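Local structure of Bpsl1147 (Burkholderia pseudomallei, 5A4O) at the interface of chains A and B. The protein is a bacterial homolog of the eukaryotic transcription coactivator PC4 that probably binds single-stranded DNA, probably as a two-fold symmetric dimer. Residues are numbered along the deposited sequence; one frame, centred on the assembly and turned at random. Chains: chain A/B, Bpsl1147.

Contact 1: the interface of chains A and B. Residues chain A 68, 71-72; chain B 23, 25, 32, 34, 61.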
loop_
_atom_site.group_PDB
_atom_site.type_symbol
_atom_site.label_atom_id
_atom_site.label_comp_id
_atom_site.label_asym_id
_atom_site.label_seq_id
_atom_site.Cartn_x
_atom_site.Cartn_y
_atom_site.Cartn_z
ATOM N N LEU A 68 4.637 1.418 8.954
ATOM C CA LEU A 68 4.160 2.741 8.593
ATOM C C LEU A 68 4.235 3.694 9.774
ATOM O O LEU A 68 4.560 4.870 9.595
ATOM C CB LEU A 68 2.722 2.694 8.070
ATOM C CG LEU A 68 2.503 1.899 6.774
ATOM C CD1 LEU A 68 1.016 1.711 6.578
ATOM C CD2 LEU A 68 3.127 2.568 5.564
ATOM N N ALA A 71 7.754 4.750 9.874
ATOM C CA ALA A 71 8.025 5.676 8.783
ATOM C C ALA A 71 7.524 7.067 9.102
ATOM O O ALA A 71 8.070 8.048 8.624
ATOM C CB ALA A 71 7.392 5.187 7.490
ATOM N N SER A 72 6.452 7.139 9.873
ATOM C CA SER A 72 5.885 8.396 10.283
ATOM C C SER A 72 6.785 9.132 11.312
ATOM O O SER A 72 6.807 10.366 11.333
ATOM C CB SER A 72 4.480 8.174 10.868
ATOM O OG SER A 72 4.557 7.864 12.238
ATOM N N ILE B 23 8.475 -0.900 2.729
ATOM C CA ILE B 23 8.042 0.432 3.113
ATOM C C ILE B 23 9.315 1.261 3.110
ATOM O O ILE B 23 10.274 0.918 3.774
ATOM C CB ILE B 23 7.443 0.449 4.531
ATOM C CG1 ILE B 23 6.136 -0.373 4.565
ATOM C CG2 ILE B 23 7.124 1.867 4.991
ATOM C CD1 ILE B 23 5.612 -0.644 5.963
ATOM N N HIS B 25 11.272 5.481 2.391
ATOM C CA HIS B 25 11.180 6.910 2.177
ATOM C C HIS B 25 11.808 7.207 0.822
ATOM O O HIS B 25 12.873 6.682 0.513
ATOM C CB HIS B 25 11.995 7.695 3.221
ATOM C CG HIS B 25 11.322 7.858 4.542
ATOM N ND1 HIS B 25 9.949 7.826 4.701
ATOM C CD2 HIS B 25 11.836 8.097 5.771
ATOM C CE1 HIS B 25 9.648 8.018 5.974
ATOM N NE2 HIS B 25 10.773 8.188 6.646
ATOM N N ARG B 32 9.127 14.640 -0.129
ATOM C CA ARG B 32 9.306 13.312 0.443
ATOM C C ARG B 32 8.023 12.516 0.240
ATOM O O ARG B 32 6.940 13.082 0.269
ATOM C CB ARG B 32 9.596 13.369 1.926
ATOM C CG ARG B 32 9.867 11.983 2.490
ATOM C CD ARG B 32 10.482 12.064 3.873
ATOM N NE ARG B 32 9.666 12.904 4.759
ATOM C CZ ARG B 32 8.733 12.450 5.597
ATOM N NH1 ARG B 32 8.487 11.147 5.687
ATOM N NH2 ARG B 32 8.063 13.301 6.369
ATOM N N VAL B 34 6.300 8.423 1.264
ATOM C CA VAL B 34 6.454 7.138 1.902
ATOM C C VAL B 34 5.928 6.163 0.859
ATOM O O VAL B 34 4.792 6.290 0.402
ATOM C CB VAL B 34 5.683 7.009 3.248
ATOM C CG1 VAL B 34 5.827 5.598 3.795
ATOM C CG2 VAL B 34 6.192 8.023 4.249
ATOM N N LEU B 61 -0.273 9.652 5.750
ATOM C CA LEU B 61 0.075 8.453 6.454
ATOM C C LEU B 61 -0.890 8.080 7.569
ATOM O O LEU B 61 -1.244 6.913 7.681
ATOM C CB LEU B 61 1.491 8.490 7.075
ATOM C CG LEU B 61 2.690 8.028 6.277
ATOM C CD1 LEU B 61 3.978 8.382 7.022
ATOM C CD2 LEU B 61 2.649 6.549 5.985
#
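A:Ala71, in the last turns of its helix, rests its methyl against two strand residues of chain B. CB lies 3.9 Å from CE1 of B:His25 and 4.0 Å from CG1 of B:Val34, the branch that stands anti to the backbone N (chi1 176°). A:Leu68, one turn earlier, crosses B:Ile23 at about a right angle, its CD2 methyl 4.1 Å from CD1 of the isoleucine. The same CD2 also faces B:Leu61, 4.0 Å from that residue's CD2. The other branch of B:Leu61 turns to A:Ser72, where CD1 packs against CA at 3.8 Å and against CB; the serine therefore joins in through its carbon atoms.

The polar element is the imidazole of B:His25. It presents its edge to the partner helix, with the carbonyl O of A:Ala71 in the plane of the ring; this is not a hydrogen bond. Within chain B, CG2 of B:Val34 also meets the ring edge, while CD of B:Arg32 lies over one ring face, near the rim; this arginine is poorly ordered.

In the fold, the C-terminal half of helix 61-73 of chain A lies on strands 19-28 and 31-41 of chain B, with B:Leu61, the first residue of the partner's helix 61-71, at its flank.

Contact 2: the interface of chains A and B. Residues chain A 21, 36, 38, 52-54, 68; chain B 36, 54, 64, 68.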
loop_
_atom_site.group_PDB
_atom_site.type_symbol
_atom_site.label_atom_id
_atom_site.label_comp_id
_atom_site.label_asym_id
_atom_site.label_seq_id
_atom_site.Cartn_x
_atom_site.Cartn_y
_atom_site.Cartn_z
ATOM N N ILE A 21 -6.490 6.765 -2.359
ATOM C CA ILE A 21 -5.985 5.475 -1.938
ATOM C C ILE A 21 -7.142 4.757 -1.231
ATOM O O ILE A 21 -7.598 5.202 -0.166
ATOM C CB ILE A 21 -4.786 5.580 -0.999
ATOM C CG1 ILE A 21 -3.621 6.331 -1.654
ATOM C CG2 ILE A 21 -4.391 4.187 -0.492
ATOM C CD1 ILE A 21 -3.000 5.651 -2.853
ATOM N N VAL A 36 -4.821 -2.381 -0.733
ATOM C CA VAL A 36 -4.479 -0.967 -0.562
ATOM C C VAL A 36 -4.077 -0.500 -1.939
ATOM O O VAL A 36 -3.110 -1.002 -2.481
ATOM C CB VAL A 36 -3.303 -0.779 0.407
ATOM C CG1 VAL A 36 -2.930 0.678 0.528
ATOM C CG2 VAL A 36 -3.639 -1.387 1.762
ATOM N N LEU A 38 -4.242 2.525 -5.315
ATOM C CA LEU A 38 -4.512 3.754 -6.020
ATOM C C LEU A 38 -5.715 3.565 -6.977
ATOM O O LEU A 38 -5.717 2.679 -7.858
ATOM C CB LEU A 38 -3.264 4.213 -6.774
ATOM C CG LEU A 38 -3.449 5.485 -7.610
ATOM C CD1 LEU A 38 -3.648 6.630 -6.668
ATOM C CD2 LEU A 38 -2.273 5.732 -8.558
ATOM N N GLN A 52 -1.313 -0.018 -9.211
ATOM C CA GLN A 52 -0.504 0.591 -8.140
ATOM C C GLN A 52 -1.142 0.295 -6.798
ATOM O O GLN A 52 -1.885 1.095 -6.235
ATOM C CB GLN A 52 -0.268 2.074 -8.382
ATOM C CG GLN A 52 0.842 2.328 -9.394
ATOM C CD GLN A 52 0.576 1.729 -10.762
ATOM O OE1 GLN A 52 -0.196 2.265 -11.536
ATOM N NE2 GLN A 52 1.232 0.613 -11.074
ATOM N N GLY A 53 -0.930 -0.920 -6.334
ATOM C CA GLY A 53 -1.518 -1.336 -5.061
ATOM C C GLY A 53 -0.864 -2.583 -4.545
ATOM O O GLY A 53 -0.016 -3.203 -5.233
ATOM N N ILE A 54 -1.229 -2.940 -3.328
ATOM C CA ILE A 54 -0.773 -4.197 -2.774
ATOM C C ILE A 54 -1.986 -5.019 -2.244
ATOM O O ILE A 54 -3.054 -4.470 -1.869
ATOM C CB ILE A 54 0.305 -3.979 -1.684
ATOM C CG1 ILE A 54 -0.282 -3.219 -0.512
ATOM C CG2 ILE A 54 1.526 -3.249 -2.228
ATOM C CD1 ILE A 54 0.523 -3.300 0.754
ATOM N N LEU A 68 4.637 1.418 8.954
ATOM C CA LEU A 68 4.160 2.741 8.593
ATOM C C LEU A 68 4.235 3.694 9.774
ATOM O O LEU A 68 4.560 4.870 9.595
ATOM C CB LEU A 68 2.722 2.694 8.070
ATOM C CG LEU A 68 2.503 1.899 6.774
ATOM C CD1 LEU A 68 1.016 1.711 6.578
ATOM C CD2 LEU A 68 3.127 2.568 5.564
ATOM N N VAL B 36 5.144 2.246 -0.524
ATOM C CA VAL B 36 4.740 0.943 -0.063
ATOM C C VAL B 36 4.543 0.084 -1.322
ATOM O O VAL B 36 3.699 0.382 -2.140
ATOM C CB VAL B 36 3.420 0.987 0.747
ATOM C CG1 VAL B 36 3.069 -0.414 1.193
ATOM C CG2 VAL B 36 3.545 1.959 1.927
ATOM N N ILE B 54 2.430 2.018 -3.992
ATOM C CA ILE B 54 1.843 3.353 -3.899
ATOM C C ILE B 54 2.798 4.296 -3.179
ATOM O O ILE B 54 3.574 3.883 -2.319
ATOM C CB ILE B 54 0.501 3.374 -3.158
ATOM C CG1 ILE B 54 0.669 2.967 -1.688
ATOM C CG2 ILE B 54 -0.479 2.478 -3.868
ATOM C CD1 ILE B 54 -0.558 3.201 -0.827
ATOM N N VAL B 64 -3.908 6.391 6.279
ATOM C CA VAL B 64 -3.644 5.063 5.767
ATOM C C VAL B 64 -3.483 4.090 6.937
ATOM O O VAL B 64 -4.016 2.989 6.921
ATOM C CB VAL B 64 -2.435 5.056 4.829
ATOM C CG1 VAL B 64 -2.043 3.633 4.449
ATOM C CG2 VAL B 64 -2.774 5.863 3.588
ATOM N N LEU B 68 -5.939 0.786 7.931
ATOM C CA LEU B 68 -5.415 -0.553 8.147
ATOM C C LEU B 68 -5.793 -1.093 9.523
ATOM O O LEU B 68 -6.058 -2.282 9.644
ATOM C CB LEU B 68 -3.897 -0.582 7.927
ATOM C CG LEU B 68 -3.415 -0.346 6.503
ATOM C CD1 LEU B 68 -1.898 -0.381 6.448
ATOM C CD2 LEU B 68 -3.965 -1.417 5.574
#
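B:Ile54 pushes its whole side chain into chain A and is best followed outward. CB lies 4.2 Å from CD1 of A:Ile21. There the chain forks: CG1 sits between the backbone N and the carbonyl carbon (chi1 64°), while CG2 stands anti to the carbonyl carbon. The CG2 branch points at the backbone of strand 52-56 in chain A, around A:Gln52 and A:Gly53, with the backbone N of A:Leu38 also nearby. CG1 carries the other branch on to CD1, extended from CA (chi2 169°). This tip methyl packs 3.7 Å from CG1 of A:Val36 and 4.0 Å from CG2 of A:Ile21. A:Ile21 and B:Ile54 meet tip to tip, whereas A:Val36 crosses B:Ile54 at about a right angle. In the twin arrangement, CD1 of A:Ile54 comes to 3.9 Å from CG1 of B:Val36.

A:Val36 and B:Val36 thus each use both branches, CG1 toward B:Ile54 or A:Ile54 and CG2 toward B:Leu68 or A:Leu68. The CG2 of A:Val36 lies 3.8 Å from CD2 of B:Leu68, and the CG2 of B:Val36 lies 3.7 Å from CD2 of A:Leu68. Methyl against methyl, these pairs form an apolar core between the sheets and helices of the two chains, which should help hold the dimer together. B:Val64, one helical turn before B:Leu68, adds its CG1 beside CD1 of A:Leu68. At the centre the two leucines cross nearly perpendicular, with CD1 of A:Leu68 and CD1 of B:Leu68 3.6 Å apart.

About 11 Å separates the C-alpha centres of contact 1 and contact 2, and A:Leu68 belongs to both. Strands 19-28 and 31-41 also take part in each, from chain B in contact 1, whereas in contact 2 strand 19-28 comes from chain A and strand 31-41 from both chains; the C-terminal helices of both chains serve in each. Contact 2 contains matching residues from both chains and lies around the two-fold axis; contact 1 is farther out, toward the end of the chain A helix, and recurs with the chains exchanged. Together they form one largely apolar interface, consistent with the dimer typical of PC4-like proteins.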